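Local coordinates for uncharacterized protein (Silicibacter pomeroyi DSS-3, PDB 2RE3), which is of unknown function but belongs to the DUF1285 family, which has a fold with repeated structural motifs and is possibly involved in signal transduction, at residues 42-47 against 88-93. Sequence-based numbering, arbitrary orientation.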
loop_
_atom_site.group_PDB
_atom_site.type_symbol
_atom_site.label_atom_id
_atom_site.label_comp_id
_atom_site.label_asym_id
_atom_site.label_seq_id
_atom_site.Cartn_x
_atom_site.Cartn_y
_atom_site.Cartn_z
ATOM N N ASP A 42 -15.005 13.710 -0.142
ATOM C CA ASP A 42 -15.591 12.578 -0.834
ATOM C C ASP A 42 -14.508 11.949 -1.736
ATOM O O ASP A 42 -14.529 12.024 -2.981
ATOM C CB ASP A 42 -16.845 13.018 -1.599
ATOM C CG ASP A 42 -17.735 11.852 -1.988
ATOM O OD1 ASP A 42 -17.242 10.696 -2.072
ATOM O OD2 ASP A 42 -18.945 12.102 -2.216
HETATM N N MSE A 43 -13.566 11.306 -1.074
HETATM C CA MSE A 43 -12.485 10.646 -1.748
HETATM C C MSE A 43 -12.397 9.209 -1.241
HETATM O O MSE A 43 -12.450 8.969 -0.034
HETATM C CB MSE A 43 -11.161 11.398 -1.502
HETATM C CG MSE A 43 -9.998 10.983 -2.411
HETATM SE SE MSE A 43 -10.219 11.649 -4.237
HETATM C CE MSE A 43 -9.174 13.253 -4.061
ATOM N N ARG A 44 -12.218 8.276 -2.173
ATOM C CA ARG A 44 -12.146 6.865 -1.865
ATOM C C ARG A 44 -11.067 6.256 -2.731
ATOM O O ARG A 44 -11.103 6.447 -3.936
ATOM C CB ARG A 44 -13.467 6.208 -2.193
ATOM C CG ARG A 44 -13.453 4.705 -2.110
ATOM C CD ARG A 44 -14.883 4.143 -2.096
ATOM N NE ARG A 44 -15.523 4.323 -3.391
ATOM C CZ ARG A 44 -15.371 3.504 -4.430
ATOM N NH1 ARG A 44 -14.628 2.419 -4.335
ATOM N NH2 ARG A 44 -15.986 3.765 -5.580
ATOM N N ILE A 45 -10.112 5.555 -2.115
ATOM C CA ILE A 45 -9.129 4.752 -2.828
ATOM C C ILE A 45 -9.662 3.340 -2.947
ATOM O O ILE A 45 -9.716 2.585 -1.956
ATOM C CB ILE A 45 -7.779 4.701 -2.090
ATOM C CG1 ILE A 45 -7.280 6.134 -1.799
ATOM C CG2 ILE A 45 -6.757 3.921 -2.913
ATOM C CD1 ILE A 45 -5.975 6.211 -1.039
ATOM N N ALA A 46 -10.083 2.972 -4.148
ATOM C CA ALA A 46 -10.607 1.609 -4.357
ATOM C C ALA A 46 -9.507 0.564 -4.153
ATOM O O ALA A 46 -8.326 0.870 -4.219
ATOM C CB ALA A 46 -11.247 1.449 -5.743
ATOM N N ARG A 47 -9.938 -0.663 -3.909
ATOM C CA ARG A 47 -9.076 -1.841 -3.754
ATOM C C ARG A 47 -8.047 -2.022 -4.875
ATOM O O ARG A 47 -6.975 -2.593 -4.657
ATOM C CB ARG A 47 -9.972 -3.082 -3.713
ATOM C CG ARG A 47 -9.305 -4.309 -3.192
ATOM C CD ARG A 47 -10.333 -5.339 -2.654
ATOM N NE ARG A 47 -9.685 -6.330 -1.789
ATOM C CZ ARG A 47 -8.902 -7.329 -2.219
ATOM N NH1 ARG A 47 -8.661 -7.500 -3.525
ATOM N NH2 ARG A 47 -8.357 -8.177 -1.335
ATOM N N GLY A 88 -10.048 13.730 5.992
ATOM C CA GLY A 88 -10.264 12.292 5.984
ATOM C C GLY A 88 -10.632 11.729 4.608
ATOM O O GLY A 88 -11.446 12.319 3.905
ATOM N N ILE A 89 -10.018 10.597 4.224
ATOM C CA ILE A 89 -10.448 9.858 3.037
ATOM C C ILE A 89 -10.849 8.441 3.398
ATOM O O ILE A 89 -10.565 7.969 4.478
ATOM C CB ILE A 89 -9.388 9.838 1.898
ATOM C CG1 ILE A 89 -8.160 9.053 2.289
ATOM C CG2 ILE A 89 -8.951 11.224 1.558
ATOM C CD1 ILE A 89 -7.342 8.718 1.095
ATOM N N ARG A 90 -11.530 7.787 2.470
ATOM C CA ARG A 90 -12.025 6.443 2.630
ATOM C C ARG A 90 -11.072 5.550 1.892
ATOM O O ARG A 90 -10.714 5.848 0.761
ATOM C CB ARG A 90 -13.403 6.310 1.979
ATOM C CG ARG A 90 -14.580 6.280 2.938
ATOM C CD ARG A 90 -15.911 6.038 2.177
ATOM N NE ARG A 90 -16.230 7.256 1.441
ATOM C CZ ARG A 90 -16.808 7.324 0.247
ATOM N NH1 ARG A 90 -17.178 6.230 -0.402
ATOM N NH2 ARG A 90 -17.008 8.510 -0.298
ATOM N N VAL A 91 -10.671 4.446 2.502
ATOM C CA VAL A 91 -9.830 3.489 1.804
ATOM C C VAL A 91 -10.482 2.129 1.941
ATOM O O VAL A 91 -10.711 1.660 3.048
ATOM C CB VAL A 91 -8.394 3.455 2.354
ATOM C CG1 VAL A 91 -7.586 2.427 1.597
ATOM C CG2 VAL A 91 -7.754 4.853 2.286
ATOM N N ASP A 92 -10.808 1.519 0.809
ATOM C CA ASP A 92 -11.591 0.314 0.814
ATOM C C ASP A 92 -10.784 -0.780 1.430
ATOM O O ASP A 92 -11.285 -1.489 2.274
ATOM C CB ASP A 92 -12.011 -0.078 -0.600
ATOM C CG ASP A 92 -13.187 0.739 -1.091
ATOM O OD1 ASP A 92 -13.776 1.479 -0.274
ATOM O OD2 ASP A 92 -13.505 0.648 -2.298
ATOM N N ASP A 93 -9.530 -0.885 1.009
ATOM C CA ASP A 93 -8.631 -1.922 1.476
ATOM C C ASP A 93 -7.262 -1.316 1.856
ATOM O O ASP A 93 -7.102 -0.847 2.971
ATOM C CB ASP A 93 -8.526 -3.011 0.404
ATOM C CG ASP A 93 -7.905 -4.286 0.920
ATOM O OD1 ASP A 93 -7.507 -4.331 2.088
ATOM O OD2 ASP A 93 -7.830 -5.260 0.154
HETATM O O HOH W 1 -8.301 0.426 -1.091
HETATM O O HOH W 2 -12.599 -1.108 -4.187
#
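Residues 42-47 and 88-93 form the parallel pairing in the mixed six-stranded sheet of the DUF1285 N-terminal domain. The sheet joins strand 37-45 to strand 86-91 here; each of the two runs antiparallel to its other neighbour, 51-53 and 77-81. Arg44 pairs with Arg90 and Ile45 with Val91. Arg90 bonds through both its N and its O: N donates to Met43 O (2.9 Å) and O accepts from Ile45 N (3.0 Å). Ile45 O then takes Asp92 N in a nearly straight bond of 175°, which carries the pairing one residue past the end of strand 88-91.

Arg90, Ile45 and Asp92 bury most surface. The Arg90 side chain bends at chi3, lies beside Asp42 and crosses Arg44 obliquely. Its NH2 forms a salt bridge with Asp42 OD1 (2.8 Å). CB of Arg44 sits over one face of its guanidinium, toward the rim, and Arg44 CD packs against its NH1. Arg44 leaves the same face of the sheet, with CG anti to the backbone N, and bends at chi3. This turns NH1 to the syn lone pair of Asp92 OD2 (2.9 Å), close to the guanidinium plane; Phe52 adds a cation-pi contact. The two guanidinium groups come close, Arg44 NE to Arg90 NH1 3.9 Å; Asp92 on the first and Asp42 on the second would probably offset the repulsion. An alanine in place of Arg44 would remove the salt bridge, the Phe52 contact and the CD packing, and would probably leave the Asp92 carboxylate less firmly placed.

On the other face Ile45 CD1 meets Ile89 CD1 (3.6 Å) and, less closely, Val91 CG2. Beyond the strands, Arg47 runs extended beside Asp93, and NE pairs with OD2, while Tyr144 holds OD1. One water accepts from Arg47 N and donates to Asp92 OD2, both at 2.7 Å.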